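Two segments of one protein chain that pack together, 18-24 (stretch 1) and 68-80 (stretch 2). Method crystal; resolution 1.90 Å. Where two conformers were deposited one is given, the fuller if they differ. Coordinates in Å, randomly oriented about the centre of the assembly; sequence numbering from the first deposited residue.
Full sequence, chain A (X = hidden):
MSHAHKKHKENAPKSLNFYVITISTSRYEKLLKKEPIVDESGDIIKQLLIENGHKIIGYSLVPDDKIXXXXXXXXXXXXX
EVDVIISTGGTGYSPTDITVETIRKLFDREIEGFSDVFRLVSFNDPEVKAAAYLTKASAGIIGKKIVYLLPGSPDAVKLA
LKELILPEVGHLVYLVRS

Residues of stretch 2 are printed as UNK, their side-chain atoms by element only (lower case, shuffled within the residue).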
# COMPACT_ATOMS: atom_id res chain seq x y z
N PHE A 18 3.15 -31.31 7.74
CA PHE A 18 4.05 -30.16 7.56
C PHE A 18 4.93 -30.38 6.34
O PHE A 18 5.35 -31.51 6.07
CB PHE A 18 4.94 -29.98 8.79
CG PHE A 18 4.22 -29.43 9.99
CD1 PHE A 18 3.37 -30.22 10.70
CD2 PHE A 18 4.39 -28.09 10.37
CE1 PHE A 18 2.70 -29.75 11.82
CE2 PHE A 18 3.73 -27.59 11.50
CZ PHE A 18 2.86 -28.42 12.21
N TYR A 19 5.21 -29.30 5.62
CA TYR A 19 6.19 -29.28 4.55
C TYR A 19 7.30 -28.30 4.95
O TYR A 19 7.02 -27.16 5.34
CB TYR A 19 5.54 -28.82 3.25
CG TYR A 19 6.33 -29.08 2.00
CD1 TYR A 19 5.89 -30.02 1.08
CD2 TYR A 19 7.50 -28.39 1.73
CE1 TYR A 19 6.58 -30.24 -0.11
CE2 TYR A 19 8.22 -28.63 0.59
CZ TYR A 19 7.74 -29.55 -0.34
OH TYR A 19 8.43 -29.76 -1.50
N VAL A 20 8.55 -28.74 4.83
CA VAL A 20 9.68 -27.97 5.35
C VAL A 20 10.53 -27.45 4.18
O VAL A 20 10.91 -28.23 3.31
CB VAL A 20 10.57 -28.78 6.32
CG1 VAL A 20 11.74 -27.94 6.86
CG2 VAL A 20 9.73 -29.32 7.48
N ILE A 21 10.84 -26.17 4.19
CA ILE A 21 11.63 -25.58 3.10
C ILE A 21 12.87 -24.90 3.66
O ILE A 21 12.79 -23.99 4.51
CB ILE A 21 10.82 -24.57 2.26
CG1 ILE A 21 9.54 -25.21 1.70
CG2 ILE A 21 11.68 -23.95 1.12
CD1 ILE A 21 8.62 -24.20 0.99
N THR A 22 14.04 -25.31 3.19
CA THR A 22 15.28 -24.67 3.65
C THR A 22 15.74 -23.72 2.57
O THR A 22 15.86 -24.11 1.42
CB THR A 22 16.36 -25.72 4.01
OG1 THR A 22 15.90 -26.44 5.15
CG2 THR A 22 17.71 -25.05 4.32
N ILE A 23 15.98 -22.46 2.94
CA ILE A 23 16.43 -21.42 2.01
C ILE A 23 17.87 -21.06 2.36
O ILE A 23 18.14 -20.34 3.33
CB ILE A 23 15.50 -20.19 2.04
CG1 ILE A 23 14.05 -20.61 1.82
CG2 ILE A 23 15.93 -19.18 1.02
CD1 ILE A 23 13.01 -19.52 2.01
N SER A 24 18.81 -21.61 1.59
CA SER A 24 20.26 -21.50 1.85
C SER A 24 21.04 -21.66 0.55
O SER A 24 21.08 -22.76 -0.03
CB SER A 24 20.72 -22.56 2.84
OG SER A 24 22.14 -22.55 3.01
N UNK A 68 13.02 -19.49 -7.61
CA UNK A 68 13.19 -20.78 -6.94
C UNK A 68 12.44 -20.88 -5.62
O UNK A 68 11.92 -21.94 -5.28
c UNK A 68 16.81 -21.78 -7.87
c UNK A 68 14.68 -21.11 -6.77
n UNK A 68 17.35 -21.95 -10.28
c UNK A 68 15.37 -21.46 -8.10
c UNK A 68 17.44 -22.56 -8.97
N UNK A 69 12.35 -19.77 -4.89
CA UNK A 69 11.64 -19.73 -3.63
C UNK A 69 10.13 -19.81 -3.89
O UNK A 69 9.43 -20.60 -3.25
c UNK A 69 11.99 -18.45 -2.83
c UNK A 69 13.87 -17.14 -1.65
c UNK A 69 10.95 -18.18 -1.74
c UNK A 69 13.39 -18.53 -2.22
N UNK A 70 9.65 -19.05 -4.88
CA UNK A 70 8.24 -19.15 -5.26
C UNK A 70 7.85 -20.58 -5.67
O UNK A 70 6.83 -21.10 -5.23
c UNK A 70 7.86 -15.89 -7.52
c UNK A 70 7.93 -16.68 -6.16
c UNK A 70 7.90 -18.18 -6.41
c UNK A 70 6.79 -16.27 -5.19
N UNK A 71 8.66 -21.22 -6.51
CA UNK A 71 8.39 -22.58 -6.94
C UNK A 71 8.37 -23.57 -5.77
O UNK A 71 7.51 -24.45 -5.73
c UNK A 71 9.89 -26.67 -9.40
c UNK A 71 10.26 -25.16 -9.06
c UNK A 71 9.08 -24.43 -8.47
n UNK A 71 8.47 -26.82 -9.87
c UNK A 71 9.43 -23.06 -7.95
N UNK A 72 9.30 -23.44 -4.82
CA UNK A 72 9.30 -24.30 -3.62
C UNK A 72 7.99 -24.15 -2.82
O UNK A 72 7.39 -25.13 -2.42
c UNK A 72 10.51 -24.00 -2.71
N UNK A 73 7.52 -22.92 -2.65
CA UNK A 73 6.26 -22.69 -1.94
C UNK A 73 5.02 -23.14 -2.69
O UNK A 73 4.13 -23.73 -2.08
c UNK A 73 6.15 -21.22 -1.50
c UNK A 73 6.24 -20.93 1.02
c UNK A 73 8.29 -20.36 2.17
c UNK A 73 6.93 -20.64 2.21
c UNK A 73 6.89 -20.93 -0.21
c UNK A 73 8.25 -20.64 -0.23
c UNK A 73 8.95 -20.38 0.97
N UNK A 74 4.94 -22.86 -3.99
CA UNK A 74 3.78 -23.30 -4.79
C UNK A 74 3.70 -24.82 -4.91
O UNK A 74 2.60 -25.39 -4.88
c UNK A 74 3.49 -21.14 -5.99
c UNK A 74 3.69 -22.60 -6.18
o UNK A 74 4.88 -22.85 -6.95
N UNK A 75 4.85 -25.48 -5.04
CA UNK A 75 4.91 -26.92 -5.02
C UNK A 75 4.30 -27.48 -3.72
O UNK A 75 3.56 -28.46 -3.76
c UNK A 75 6.85 -27.43 -6.64
o UNK A 75 6.08 -27.10 -7.56
o UNK A 75 8.05 -27.73 -6.85
c UNK A 75 6.36 -27.44 -5.18
N UNK A 76 4.59 -26.85 -2.59
CA UNK A 76 4.08 -27.30 -1.29
C UNK A 76 2.59 -26.97 -1.12
O UNK A 76 1.79 -27.79 -0.66
c UNK A 76 4.92 -26.70 -0.14
N UNK A 77 2.21 -25.77 -1.55
CA UNK A 77 0.82 -25.31 -1.49
C UNK A 77 -0.10 -26.16 -2.34
O UNK A 77 -1.27 -26.28 -2.03
c UNK A 77 1.49 -21.47 -1.73
c UNK A 77 1.33 -22.82 -0.99
c UNK A 77 0.44 -22.68 0.21
c UNK A 77 0.73 -23.85 -1.94
N UNK A 78 0.45 -26.78 -3.38
CA UNK A 78 -0.32 -27.58 -4.33
C UNK A 78 -0.60 -29.00 -3.89
O UNK A 78 -1.29 -29.74 -4.60
o UNK A 78 0.42 -26.27 -6.16
c UNK A 78 0.36 -27.59 -5.69
N UNK A 79 -0.05 -29.39 -2.74
CA UNK A 79 -0.30 -30.70 -2.16
C UNK A 79 -1.44 -30.56 -1.16
O UNK A 79 -1.28 -29.90 -0.12
c UNK A 79 0.95 -31.23 -1.46
c UNK A 79 0.67 -32.60 -0.74
c UNK A 79 3.49 -31.52 -1.83
c UNK A 79 2.10 -31.37 -2.47
N UNK A 80 -2.59 -31.16 -1.47
CA UNK A 80 -3.78 -30.96 -0.65
C UNK A 80 -3.60 -31.37 0.81
O UNK A 80 -4.15 -30.72 1.71
o UNK A 80 -6.27 -31.80 -3.11
c UNK A 80 -5.44 -31.13 -2.52
c UNK A 80 -4.95 -31.72 -1.23
o UNK A 80 -5.02 -30.03 -2.93
O HOH W 1 8.90 -27.39 -2.41

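Position 68 carries four carbons in a row ending in a nitrogen and does not reach stretch 1. It is Lys 68.

Position 69 has four carbons, forked at the first, with one arm two carbons long. The tip of that arm lies 3.9 Å from CG2 of Ile 23. This is Ile 69, and the tip is CD1. Its CA-to-CB bond points sideways, but the end of the side chain comes nearer the strand.

Position 70 has four carbons, forked at the second, out of reach of the strand: Leu 70.

Position 71 again shows four carbons in a row and a terminal nitrogen, with no contact to stretch 1. It is Lys 71.

Position 72 has one carbon, CB, 4.0 Å from CG2 of Ile 21. It is Ala 72. Ile 21 CD1 also lies 3.7 Å from Ala 72 O.

Position 73 has one carbon and then a ring of six carbons, with no oxygen. Ile 21 CD1 lies over one face of the ring, 3.7 Å from its centroid, a CH-pi contact, and Ile 23 CD1 lies at its edge. This is Phe 73. CA-to-CB points away, yet the ring comes back to the strand. Ile 23 CD1 is 4.3 Å from Phe 73 CE1.

Position 74 has one carbon carrying an oxygen and a carbon, and is out of reach of the strand: Thr 74.

Position 75 has two carbons, the second carrying two oxygens. Its CA-to-CB bond points sideways, and it makes no contact with the strand. It is Asp 75. One turn on from Lys 71, it forms a salt bridge: Lys 71 NZ to Asp 75 OD2, 3.2 Å.

Position 76 has one carbon, CB, 3.5 Å from CG of Tyr 19 and over one face of that ring. It is Ala 76. Its CB makes a CH-pi contact with the Tyr 19 ring, 3.5 Å from the centroid.

Position 77 has four carbons, forked at the second. Its CA-to-CB bond points away from the strand, and it makes no contact there: Leu 77.

Position 78 has one carbon and one oxygen, out of reach of the strand. It is Ser 78. Its OG donates to Thr 74 O at 2.7 Å.

Position 79 has four carbons, forked at the first, one arm two carbons long. The end of the longer arm lies 3.8 Å from Tyr 19 CE1. It is Ile 79, and that end is CD1.

Position 80 has two carbons, the second with two oxygens, and is exposed and out of reach of the strand: Asp 80.

The helix runs nearly antiparallel to the strand. Tyr 19, Ile 21 and Ile 23 point toward it, and the contact is apolar, with no direct hydrogen bond across. One water bridges the two: it is 2.6 Å from Tyr 19 OH and donates to Ala 72 O at 2.7 Å.

Stretch 2 (68-80) KILKAFTDALSID
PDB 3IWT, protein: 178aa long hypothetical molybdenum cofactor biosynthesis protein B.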